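Local coordinates for protein restriction endonuclease (Mycobacterium sp., PDB 4F0Q) that cleaves DNA as a tetrameric, modification-dependent restriction endonuclease whose action depends on cytosine methylation, at residues G58-M63 with D226-A231; A72-V75 with S80-A83; A304-A309 with L434-D439; R372-L377 with D402-V407; R420-Q423 with D429-A432. All coordinates share one frame; numbering follows the deposited sequence.

Contact 1 (G58-M63 with D226-A231); sequences GLPKVM and DRRNAA
Arg228, just beyond helix 222-227, pushes its guanidinium group between Leu59 and Val62 of the loop 58-63, and nearly all of the contact is this one insertion. The tight part lies around the flat group. Leu59 CD1 sits over the centre of one face, 3.9 Å from Arg228 CZ, while Val62 CG2 closes on the opposite face, 3.3 Å from Arg228 NH1. Leu59 also brings CB to 3.4 Å from Arg228 NH2. At the edge, Arg228 NH2 donates to Pro60 O over 2.7 Å with an N-H...O angle of 159°. The oxygen lies close to the guanidinium plane, although the donor is tilted from the plane of the carbonyl. Ser53 OG gives the same Pro60 O a second hydrogen bond, so this carbonyl serves two donors. What brings the guanidinium there is a chain that stays extended about CB-CG and bends about the CG-CD bond (chi3 69°), which turns the planar end to slot edgewise between the two aliphatic side chains.

On the looser side, the ring of Pro60 comes no nearer than 3.9 Å, from Pro60 CD to Arg228 NH2, and most of that proline faces solvent. Past Arg228 the chain turns away from 58-63, and Asn229 OD1 accepts from Ala231 N in an Asx turn.

A buried arginine is thus held between aliphatic side chains and by a neutral carbonyl, and no carboxylate of the two segments touches it; its charge is probably eased by the carbonyl dipole, and the bond at the edge together with carbon on both faces should fix its rotation.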
# COMPACT_ATOMS: atom_id res chain seq x y z
N GLY A 58 20.99 -35.63 -35.15
CA GLY A 58 21.36 -36.98 -34.76
C GLY A 58 21.18 -37.25 -33.28
O GLY A 58 21.91 -38.04 -32.69
N LEU A 59 20.20 -36.58 -32.68
CA LEU A 59 19.94 -36.73 -31.25
C LEU A 59 18.58 -37.38 -31.01
O LEU A 59 17.70 -37.32 -31.86
CB LEU A 59 20.00 -35.36 -30.56
CG LEU A 59 21.37 -34.70 -30.48
CD1 LEU A 59 21.28 -33.36 -29.76
CD2 LEU A 59 22.37 -35.61 -29.79
N PRO A 60 18.42 -38.03 -29.84
CA PRO A 60 17.12 -38.60 -29.46
C PRO A 60 16.06 -37.53 -29.30
O PRO A 60 16.38 -36.35 -29.20
CB PRO A 60 17.42 -39.27 -28.11
CG PRO A 60 18.88 -39.53 -28.13
CD PRO A 60 19.48 -38.39 -28.88
N LYS A 61 14.79 -37.94 -29.26
CA LYS A 61 13.69 -37.01 -29.11
C LYS A 61 13.62 -36.43 -27.71
O LYS A 61 14.00 -37.08 -26.73
CB LYS A 61 12.36 -37.70 -29.43
CG LYS A 61 12.27 -38.32 -30.81
CD LYS A 61 10.93 -39.02 -30.99
CE LYS A 61 10.83 -39.68 -32.36
NZ LYS A 61 9.52 -40.38 -32.53
N VAL A 62 13.13 -35.20 -27.61
CA VAL A 62 12.81 -34.60 -26.32
C VAL A 62 11.35 -34.90 -26.02
O VAL A 62 10.46 -34.14 -26.40
CB VAL A 62 13.03 -33.08 -26.33
CG1 VAL A 62 12.77 -32.49 -24.95
CG2 VAL A 62 14.45 -32.75 -26.79
N MET A 63 11.10 -36.03 -25.36
CA MET A 63 9.74 -36.50 -25.11
C MET A 63 8.94 -35.53 -24.26
O MET A 63 9.47 -34.94 -23.31
CB MET A 63 9.76 -37.88 -24.46
CG MET A 63 10.37 -38.97 -25.34
SD MET A 63 9.57 -39.07 -26.95
CE MET A 63 7.88 -39.41 -26.48
N ASP A 226 22.72 -26.32 -28.16
CA ASP A 226 23.99 -26.08 -27.50
C ASP A 226 24.02 -26.73 -26.11
O ASP A 226 25.02 -27.34 -25.74
CB ASP A 226 24.27 -24.59 -27.39
CG ASP A 226 24.41 -23.92 -28.74
OD1 ASP A 226 24.72 -24.63 -29.72
OD2 ASP A 226 24.21 -22.69 -28.82
N ARG A 227 22.93 -26.59 -25.36
CA ARG A 227 22.85 -27.21 -24.04
C ARG A 227 22.86 -28.74 -24.12
O ARG A 227 23.35 -29.41 -23.21
CB ARG A 227 21.63 -26.71 -23.27
CG ARG A 227 21.77 -25.30 -22.74
CD ARG A 227 20.73 -25.00 -21.67
NE ARG A 227 20.83 -25.92 -20.54
CZ ARG A 227 21.64 -25.76 -19.50
NH1 ARG A 227 22.43 -24.70 -19.43
NH2 ARG A 227 21.66 -26.66 -18.52
N ARG A 228 22.33 -29.28 -25.21
CA ARG A 228 22.34 -30.72 -25.43
C ARG A 228 23.64 -31.17 -26.09
O ARG A 228 23.89 -32.37 -26.23
CB ARG A 228 21.15 -31.16 -26.29
CG ARG A 228 19.79 -31.00 -25.63
CD ARG A 228 18.68 -31.49 -26.55
NE ARG A 228 18.71 -32.94 -26.72
CZ ARG A 228 18.04 -33.59 -27.66
NH1 ARG A 228 17.30 -32.92 -28.53
NH2 ARG A 228 18.13 -34.91 -27.74
N ASN A 229 24.45 -30.20 -26.51
CA ASN A 229 25.71 -30.49 -27.18
C ASN A 229 26.80 -30.88 -26.19
O ASN A 229 27.21 -30.07 -25.36
CB ASN A 229 26.15 -29.29 -28.01
CG ASN A 229 27.10 -29.68 -29.13
OD1 ASN A 229 27.84 -30.65 -29.03
ND2 ASN A 229 27.08 -28.90 -30.21
N ALA A 230 27.26 -32.13 -26.28
CA ALA A 230 28.27 -32.64 -25.36
C ALA A 230 29.65 -32.05 -25.63
O ALA A 230 30.53 -32.09 -24.78
CB ALA A 230 28.32 -34.16 -25.42
N ALA A 231 29.82 -31.49 -26.83
CA ALA A 231 31.10 -30.90 -27.22
C ALA A 231 31.27 -29.51 -26.62
O ALA A 231 32.39 -28.99 -26.56
CB ALA A 231 31.21 -30.85 -28.73

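Contact 2 (A72-V75 with S80-A83); sequences AEVV and SRRA
Val74 and Arg81 form the hydrogen-bonded pair of a small antiparallel beta hairpin. Backbone bonds come first: Val74 N donates to Arg81 O over 2.9 Å, and Arg81 N returns the bond to Val74 O at 2.8 Å. Val74 O carries extra weak partners, Ser80 OG at 3.3 Å and a CA-H...O contact from Ser80 CA, also at 3.3 Å. Next along, Val75 and Ser80 make the non-hydrogen-bonded pair.

Side-chain packing is thin. Val74 CG1 stands over the rim of one face of the Arg81 guanidinium, 4.3 Å from Arg81 NH2. The polar end of Arg81 is gripped elsewhere, by Arg227 O at NE and Leu232 O at NH1. Glu73 runs along the neighbouring strand because chi1 (-166°) sets CG opposite the backbone N, and Glu73 CG comes to 3.2 Å from Arg81 O.

Charge acts at longer range. The Glu73 carboxylate and the Arg82 guanidinium are almost parallel, 11° apart, yet Glu73 OE1 is 4.2 Å from Arg82 NH2 and well off its plane, so no N-H points at it. Arg82 NH2 also has a long, weak ion pair with Glu137 OE1.

The chemistry implies a hairpin whose register is set by main-chain bonds, with the Glu73-Arg82 attraction probably a modest electrostatic supplement.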
# COMPACT_ATOMS: atom_id res chain seq x y z
N ALA A 72 18.08 -37.41 -21.04
CA ALA A 72 19.21 -37.94 -20.30
C ALA A 72 20.30 -36.88 -20.14
O ALA A 72 20.53 -36.07 -21.04
CB ALA A 72 19.78 -39.17 -20.99
N GLU A 73 20.95 -36.87 -18.98
CA GLU A 73 21.93 -35.85 -18.64
C GLU A 73 23.13 -35.85 -19.59
O GLU A 73 23.65 -36.90 -19.96
CB GLU A 73 22.40 -36.02 -17.20
CG GLU A 73 23.16 -34.82 -16.66
CD GLU A 73 23.45 -34.93 -15.18
OE1 GLU A 73 23.28 -36.03 -14.61
OE2 GLU A 73 23.85 -33.91 -14.57
N VAL A 74 23.56 -34.65 -19.98
CA VAL A 74 24.68 -34.50 -20.91
C VAL A 74 26.00 -34.31 -20.18
O VAL A 74 26.13 -33.43 -19.33
CB VAL A 74 24.46 -33.30 -21.86
CG1 VAL A 74 25.69 -33.09 -22.74
CG2 VAL A 74 23.22 -33.51 -22.71
N VAL A 75 26.98 -35.14 -20.51
CA VAL A 75 28.32 -35.00 -19.94
C VAL A 75 29.15 -34.06 -20.81
O VAL A 75 29.59 -34.43 -21.90
CB VAL A 75 29.03 -36.37 -19.82
CG1 VAL A 75 30.41 -36.19 -19.20
CG2 VAL A 75 28.19 -37.33 -19.00
N SER A 80 29.07 -32.39 -16.09
CA SER A 80 27.79 -32.92 -16.54
C SER A 80 26.69 -31.90 -16.26
O SER A 80 26.79 -31.11 -15.33
CB SER A 80 27.49 -34.24 -15.83
OG SER A 80 26.32 -34.84 -16.34
N ARG A 81 25.64 -31.92 -17.08
CA ARG A 81 24.57 -30.94 -16.95
C ARG A 81 23.23 -31.43 -17.51
O ARG A 81 23.19 -32.19 -18.47
CB ARG A 81 24.96 -29.63 -17.64
CG ARG A 81 25.03 -29.74 -19.16
CD ARG A 81 25.28 -28.39 -19.81
NE ARG A 81 25.29 -28.49 -21.26
CZ ARG A 81 26.37 -28.79 -21.99
NH1 ARG A 81 27.53 -29.02 -21.39
NH2 ARG A 81 26.28 -28.85 -23.31
N ARG A 82 22.15 -30.97 -16.90
CA ARG A 82 20.81 -31.24 -17.41
C ARG A 82 20.45 -30.16 -18.43
O ARG A 82 20.43 -28.97 -18.11
CB ARG A 82 19.79 -31.25 -16.27
CG ARG A 82 18.44 -31.84 -16.64
CD ARG A 82 18.49 -33.36 -16.68
NE ARG A 82 18.86 -33.92 -15.38
CZ ARG A 82 18.84 -35.22 -15.10
NH1 ARG A 82 18.46 -36.09 -16.02
NH2 ARG A 82 19.20 -35.64 -13.89
N ALA A 83 20.18 -30.58 -19.66
CA ALA A 83 19.92 -29.65 -20.76
C ALA A 83 18.71 -28.76 -20.51
O ALA A 83 18.81 -27.53 -20.60
CB ALA A 83 19.76 -30.41 -22.06
O HOH W 1 20.30 -33.61 -21.17

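Contact 3 (A304-A309 with L434-D439); sequences ASRVAA and LASTVD
Helix 297-314 of the nuclease part and the late helix 430-440, which packs beside that part, meet here; between 304-309 and 434-439 a single pair of side chains, Arg306 and Ser436, makes the contact. Arg306 NH1 donates to Ser436 OG over 2.9 Å with an N-H...O angle of 143°. From the same end of the guanidinium, Arg306 NH2 adds a weak bond to Ser436 OG at 3.2 Å. The hydroxyl oxygen therefore accepts two N-H groups, neither of them straight, and it stands 20° out of the guanidinium plane.

The gap is wide, 9.3 Å between the nearest alpha carbons, Arg306 CA and Thr437 CA. Arg306 crosses it fully stretched, each torsion from CG to NE near 180°. Ser436 meets it with OG swung anti to the backbone N (chi1 176°), which sets OG toward Arg306.

Arg306 NH2 has a second partner in the salt bridge to Glu440 OE1, so the serine and the glutamate of one helix hold the arginine together. Its side chain also packs on Tyr426 and on Leu254 of the second subunit. Val307, next in the helix, packs on helix 411-425. An arginine-hydroxyl bond thus joins the sheet-packed helix 297-314 to the C-terminal helix 430-440, consistent with helices flanking the mixed sheet of a PD-(D/E)XK fold.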
# COMPACT_ATOMS: atom_id res chain seq x y z
N ALA A 304 -16.19 -12.82 3.39
CA ALA A 304 -15.41 -11.95 2.52
C ALA A 304 -14.10 -11.54 3.17
O ALA A 304 -13.10 -11.35 2.49
CB ALA A 304 -16.22 -10.72 2.14
N SER A 305 -14.11 -11.39 4.49
CA SER A 305 -12.89 -11.08 5.22
C SER A 305 -11.91 -12.25 5.13
O SER A 305 -10.72 -12.06 4.85
CB SER A 305 -13.18 -10.74 6.68
OG SER A 305 -13.75 -11.85 7.36
N ARG A 306 -12.42 -13.46 5.35
CA ARG A 306 -11.58 -14.65 5.26
C ARG A 306 -11.03 -14.86 3.84
O ARG A 306 -9.84 -15.17 3.66
CB ARG A 306 -12.34 -15.89 5.72
CG ARG A 306 -12.68 -15.88 7.20
CD ARG A 306 -13.33 -17.19 7.63
NE ARG A 306 -13.64 -17.20 9.06
CZ ARG A 306 -14.20 -18.22 9.69
NH1 ARG A 306 -14.52 -19.32 9.03
NH2 ARG A 306 -14.44 -18.14 10.99
N VAL A 307 -11.89 -14.68 2.85
CA VAL A 307 -11.52 -14.81 1.45
C VAL A 307 -10.47 -13.78 1.06
O VAL A 307 -9.52 -14.08 0.34
CB VAL A 307 -12.75 -14.69 0.52
CG1 VAL A 307 -12.32 -14.49 -0.93
CG2 VAL A 307 -13.64 -15.91 0.66
N ALA A 308 -10.65 -12.55 1.54
CA ALA A 308 -9.68 -11.49 1.31
C ALA A 308 -8.33 -11.87 1.91
O ALA A 308 -7.29 -11.73 1.26
CB ALA A 308 -10.17 -10.18 1.89
N ALA A 309 -8.36 -12.36 3.14
CA ALA A 309 -7.15 -12.82 3.81
C ALA A 309 -6.43 -13.89 2.99
O ALA A 309 -5.21 -13.84 2.81
CB ALA A 309 -7.48 -13.35 5.20
N LEU A 434 -19.65 -22.17 5.60
CA LEU A 434 -20.82 -21.29 5.60
C LEU A 434 -21.42 -21.15 7.00
O LEU A 434 -21.68 -20.03 7.48
CB LEU A 434 -21.88 -21.76 4.61
CG LEU A 434 -21.46 -21.92 3.14
CD1 LEU A 434 -22.68 -22.01 2.24
CD2 LEU A 434 -20.53 -20.79 2.70
N ALA A 435 -21.62 -22.28 7.67
CA ALA A 435 -22.16 -22.30 9.02
C ALA A 435 -21.20 -21.63 10.00
O ALA A 435 -21.63 -21.01 10.97
CB ALA A 435 -22.45 -23.73 9.47
N SER A 436 -19.90 -21.75 9.74
CA SER A 436 -18.91 -21.03 10.52
C SER A 436 -19.14 -19.52 10.41
O SER A 436 -19.16 -18.81 11.41
CB SER A 436 -17.50 -21.38 10.06
OG SER A 436 -16.53 -20.61 10.75
N THR A 437 -19.33 -19.05 9.18
CA THR A 437 -19.56 -17.63 8.93
C THR A 437 -20.86 -17.14 9.57
O THR A 437 -20.93 -16.02 10.08
CB THR A 437 -19.58 -17.30 7.43
OG1 THR A 437 -20.65 -18.00 6.79
CG2 THR A 437 -18.26 -17.68 6.78
N VAL A 438 -21.89 -17.99 9.54
CA VAL A 438 -23.17 -17.63 10.14
C VAL A 438 -23.08 -17.57 11.67
O VAL A 438 -23.65 -16.68 12.30
CB VAL A 438 -24.28 -18.63 9.73
CG1 VAL A 438 -25.56 -18.37 10.52
CG2 VAL A 438 -24.55 -18.53 8.25
N ASP A 439 -22.33 -18.50 12.25
CA ASP A 439 -22.25 -18.61 13.70
C ASP A 439 -21.24 -17.66 14.35
O ASP A 439 -21.35 -17.36 15.54
CB ASP A 439 -21.92 -20.05 14.11
CG ASP A 439 -23.01 -21.03 13.73
OD1 ASP A 439 -24.20 -20.65 13.77
OD2 ASP A 439 -22.68 -22.19 13.40

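Contact 4 (R372-L377 with D402-V407); sequences RVVARL and DQYPVV
A valine methyl lying over the face of a tyrosine is the striking feature here: Val374 CG1 is 3.8 Å from the centroid of the Tyr404 ring and only 20° off the ring normal, a CH-pi contact. It is shifted toward one rim, so the ring atom closest to Val374 CG1 is Tyr404 CD1 at 3.5 Å. The second methyl lies over the same face, nearer the other rim, with Val374 CG2 4.0 Å from Tyr404 CD2. Having CG1 anti to the backbone N (chi1 176°) is what lets the valine present both branches, and Val374 CG2 goes on to meet Val406 CG1 at 4.2 Å.

Next to this, Leu377 ends the type I turn that starts at Val374, and its side chain and that of Pro405 pass in opposite directions. Leu377 CD1 is 4.0 Å from Pro405 CG and 3.7 Å from Pro405 O. Pro405 centres an inverse gamma turn, which bends the chain between the tyrosine and strand 406-409. All five touching residues are buried, and the side-chain contacts are apolar; Ile399 of helix 393-401 touches both Tyr404 and Val406.

Arg376 and Asp402 instead face a neighbouring subunit, the third, and pair with its Asp402 and Arg376. Helix 367-374 joins the parallel strands 347-357 and 381-387, so it is the helix of a beta-alpha-beta crossover packed against the strand that is outermost in this chain, as in the PD-(D/E)XK core.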
# COMPACT_ATOMS: atom_id res chain seq x y z
N ARG A 372 -17.22 4.53 -3.04
CA ARG A 372 -17.62 4.71 -1.64
C ARG A 372 -16.59 4.11 -0.70
O ARG A 372 -16.43 4.56 0.44
CB ARG A 372 -19.00 4.10 -1.38
CG ARG A 372 -19.59 4.52 -0.05
CD ARG A 372 -20.96 3.91 0.17
NE ARG A 372 -21.55 4.36 1.43
CZ ARG A 372 -22.68 3.89 1.94
NH1 ARG A 372 -23.36 2.95 1.30
NH2 ARG A 372 -23.14 4.36 3.09
N VAL A 373 -15.88 3.10 -1.18
CA VAL A 373 -14.84 2.45 -0.39
C VAL A 373 -13.49 3.13 -0.64
O VAL A 373 -12.68 3.28 0.27
CB VAL A 373 -14.73 0.96 -0.73
CG1 VAL A 373 -13.88 0.24 0.31
CG2 VAL A 373 -16.11 0.34 -0.80
N VAL A 374 -13.27 3.53 -1.89
CA VAL A 374 -12.03 4.21 -2.26
C VAL A 374 -11.88 5.55 -1.54
O VAL A 374 -10.79 5.92 -1.10
CB VAL A 374 -11.92 4.41 -3.78
CG1 VAL A 374 -10.67 5.20 -4.14
CG2 VAL A 374 -11.92 3.07 -4.49
N ALA A 375 -12.99 6.28 -1.41
CA ALA A 375 -12.98 7.59 -0.76
C ALA A 375 -12.55 7.51 0.70
O ALA A 375 -12.03 8.47 1.26
CB ALA A 375 -14.34 8.25 -0.88
N ARG A 376 -12.78 6.35 1.32
CA ARG A 376 -12.43 6.14 2.72
C ARG A 376 -10.93 5.91 2.90
O ARG A 376 -10.41 6.04 4.00
CB ARG A 376 -13.20 4.94 3.28
CG ARG A 376 -14.68 5.21 3.52
CD ARG A 376 -14.87 6.15 4.70
NE ARG A 376 -14.21 5.65 5.90
CZ ARG A 376 -14.76 4.79 6.75
NH1 ARG A 376 -15.99 4.34 6.54
NH2 ARG A 376 -14.08 4.39 7.81
N LEU A 377 -10.25 5.59 1.81
CA LEU A 377 -8.83 5.25 1.87
C LEU A 377 -7.93 6.47 2.03
O LEU A 377 -8.11 7.49 1.37
CB LEU A 377 -8.41 4.46 0.63
CG LEU A 377 -9.03 3.08 0.44
CD1 LEU A 377 -8.53 2.43 -0.84
CD2 LEU A 377 -8.75 2.19 1.65
N ASP A 402 -7.73 6.69 -12.49
CA ASP A 402 -7.44 7.49 -11.31
C ASP A 402 -6.57 6.73 -10.30
O ASP A 402 -6.35 7.21 -9.19
CB ASP A 402 -8.73 7.96 -10.65
CG ASP A 402 -9.57 8.83 -11.57
OD1 ASP A 402 -9.37 10.07 -11.57
OD2 ASP A 402 -10.43 8.29 -12.29
N GLN A 403 -6.09 5.56 -10.71
CA GLN A 403 -5.18 4.75 -9.90
C GLN A 403 -5.72 4.43 -8.51
O GLN A 403 -5.11 4.78 -7.50
CB GLN A 403 -3.81 5.43 -9.79
CG GLN A 403 -3.16 5.77 -11.12
CD GLN A 403 -1.81 6.44 -10.96
OE1 GLN A 403 -1.17 6.33 -9.92
NE2 GLN A 403 -1.37 7.14 -12.00
N TYR A 404 -6.87 3.77 -8.47
CA TYR A 404 -7.48 3.38 -7.20
C TYR A 404 -6.83 2.12 -6.64
O TYR A 404 -6.87 1.07 -7.27
CB TYR A 404 -8.98 3.16 -7.35
CG TYR A 404 -9.77 4.43 -7.62
CD1 TYR A 404 -9.24 5.68 -7.34
CD2 TYR A 404 -11.06 4.37 -8.14
CE1 TYR A 404 -9.96 6.83 -7.58
CE2 TYR A 404 -11.79 5.51 -8.38
CZ TYR A 404 -11.23 6.74 -8.10
OH TYR A 404 -11.95 7.89 -8.34
N PRO A 405 -6.21 2.23 -5.45
CA PRO A 405 -5.58 1.09 -4.79
C PRO A 405 -6.60 0.15 -4.16
O PRO A 405 -6.67 0.05 -2.94
CB PRO A 405 -4.74 1.75 -3.70
CG PRO A 405 -5.46 3.01 -3.38
CD PRO A 405 -6.05 3.48 -4.68
N VAL A 406 -7.38 -0.53 -4.99
CA VAL A 406 -8.40 -1.44 -4.50
C VAL A 406 -8.31 -2.81 -5.18
O VAL A 406 -8.25 -2.90 -6.41
CB VAL A 406 -9.82 -0.86 -4.67
CG1 VAL A 406 -10.03 -0.33 -6.08
CG2 VAL A 406 -10.88 -1.89 -4.31
N VAL A 407 -8.27 -3.86 -4.38
CA VAL A 407 -8.23 -5.22 -4.89
C VAL A 407 -9.64 -5.69 -5.23
O VAL A 407 -10.55 -5.60 -4.40
CB VAL A 407 -7.60 -6.19 -3.88
CG1 VAL A 407 -7.62 -7.62 -4.42
CG2 VAL A 407 -6.18 -5.76 -3.55

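Contact 5 (R420-Q423 with D429-A432); sequences RMVQ and DLDA
Val422 carries the whole contact with Asp429 and Leu430, and the two residues before it in helix 411-425 face other partners. Arg420 comes first and lies against Glu310 of helix 297-314. Met421 follows, its side chain buried against Val307 and Leu433 and touching Leu254 of the second subunit.

Val422 points its side chain at the following helix. Val422 CG1 is anti to the backbone N (chi1 164°) and presses on main chain, 3.3 Å from Asp429 N and 3.5 Å from Leu430 N. The other branch, Val422 CG2, meets side chain instead, 3.7 Å from Leu430 CD1, the two side chains passing at a slant; Val422 CG2 is also 3.9 Å from Leu430 CA. This is the corner between two successive helices: helix 411-425 ends, a short link turns the chain, and helix 430-440 starts, its first turn marked by Ala432 N bonding to Asp429 O at 3.2 Å. A backbone hydrogen bond between Val422 and Gly428 closes the corner, and Leu433 touches Val422 from further along the second helix.

Gln423, last of the four, points its CB away from 429-432; its OE1 accepts from Arg193 NH1, and its side chain rests on Trp101, Pro100 and Pro195.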
# COMPACT_ATOMS: atom_id res chain seq x y z
N ARG A 420 -11.08 -23.55 -2.82
CA ARG A 420 -9.75 -23.89 -2.33
C ARG A 420 -9.72 -23.98 -0.80
O ARG A 420 -9.21 -24.95 -0.24
CB ARG A 420 -8.71 -22.87 -2.81
CG ARG A 420 -7.27 -23.29 -2.58
CD ARG A 420 -6.30 -22.15 -2.85
NE ARG A 420 -6.56 -21.49 -4.13
CZ ARG A 420 -7.03 -20.26 -4.25
NH1 ARG A 420 -7.29 -19.54 -3.17
NH2 ARG A 420 -7.24 -19.74 -5.46
N MET A 421 -10.28 -22.97 -0.15
CA MET A 421 -10.35 -22.91 1.31
C MET A 421 -11.08 -24.12 1.88
O MET A 421 -10.59 -24.77 2.81
CB MET A 421 -11.08 -21.64 1.75
CG MET A 421 -10.34 -20.35 1.47
SD MET A 421 -11.41 -18.89 1.58
CE MET A 421 -12.03 -19.05 3.25
N VAL A 422 -12.24 -24.41 1.32
CA VAL A 422 -13.07 -25.51 1.78
C VAL A 422 -12.39 -26.87 1.57
O VAL A 422 -12.41 -27.72 2.45
CB VAL A 422 -14.45 -25.48 1.08
CG1 VAL A 422 -15.17 -26.80 1.25
CG2 VAL A 422 -15.29 -24.34 1.64
N GLN A 423 -11.79 -27.05 0.40
CA GLN A 423 -11.09 -28.30 0.10
C GLN A 423 -9.85 -28.50 0.97
O GLN A 423 -9.50 -29.62 1.32
CB GLN A 423 -10.72 -28.38 -1.38
CG GLN A 423 -11.89 -28.68 -2.30
CD GLN A 423 -12.41 -30.10 -2.13
OE1 GLN A 423 -11.67 -31.00 -1.73
NE2 GLN A 423 -13.69 -30.30 -2.42
N ASP A 429 -16.18 -29.71 2.49
CA ASP A 429 -17.54 -29.46 2.95
C ASP A 429 -17.81 -27.96 3.08
O ASP A 429 -17.39 -27.31 4.04
CB ASP A 429 -17.80 -30.16 4.29
CG ASP A 429 -19.25 -30.10 4.71
OD1 ASP A 429 -20.12 -29.91 3.83
OD2 ASP A 429 -19.53 -30.24 5.92
N LEU A 430 -18.51 -27.41 2.09
CA LEU A 430 -18.82 -25.99 2.03
C LEU A 430 -19.67 -25.55 3.22
O LEU A 430 -19.52 -24.43 3.74
CB LEU A 430 -19.54 -25.67 0.72
CG LEU A 430 -19.88 -24.21 0.43
CD1 LEU A 430 -18.62 -23.36 0.43
CD2 LEU A 430 -20.60 -24.10 -0.91
N ASP A 431 -20.55 -26.44 3.66
CA ASP A 431 -21.45 -26.15 4.77
C ASP A 431 -20.71 -25.81 6.05
O ASP A 431 -21.19 -25.01 6.85
CB ASP A 431 -22.40 -27.32 5.01
CG ASP A 431 -23.36 -27.05 6.15
OD1 ASP A 431 -24.43 -26.45 5.90
OD2 ASP A 431 -23.04 -27.44 7.30
N ALA A 432 -19.55 -26.43 6.26
CA ALA A 432 -18.76 -26.15 7.46
C ALA A 432 -18.33 -24.68 7.48
O ALA A 432 -18.50 -23.99 8.49
CB ALA A 432 -17.54 -27.06 7.51

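Overall arrangement
Contacts 1 and 2 sit together on one side of the chain's centre, and contacts 3, 4 and 5 lie far from them, their centres at least 45 Å from the first pair. Contact 2 is nested within the loop that contact 1 closes, and the two touch where Arg227 reaches the carbonyls of Arg82 and Ala83. Contacts 3 and 5 share helix 430-440 and meet through Met421 against Arg306 and Val307. Contact 4 is the one buried contact, and its side-chain contacts are apolar. The surface contacts 2 and 3 rely on backbone and arginine hydrogen bonds; contact 1, partly buried, mixes one such bond with aliphatic cover, while contact 5 is valine packing at a helix corner.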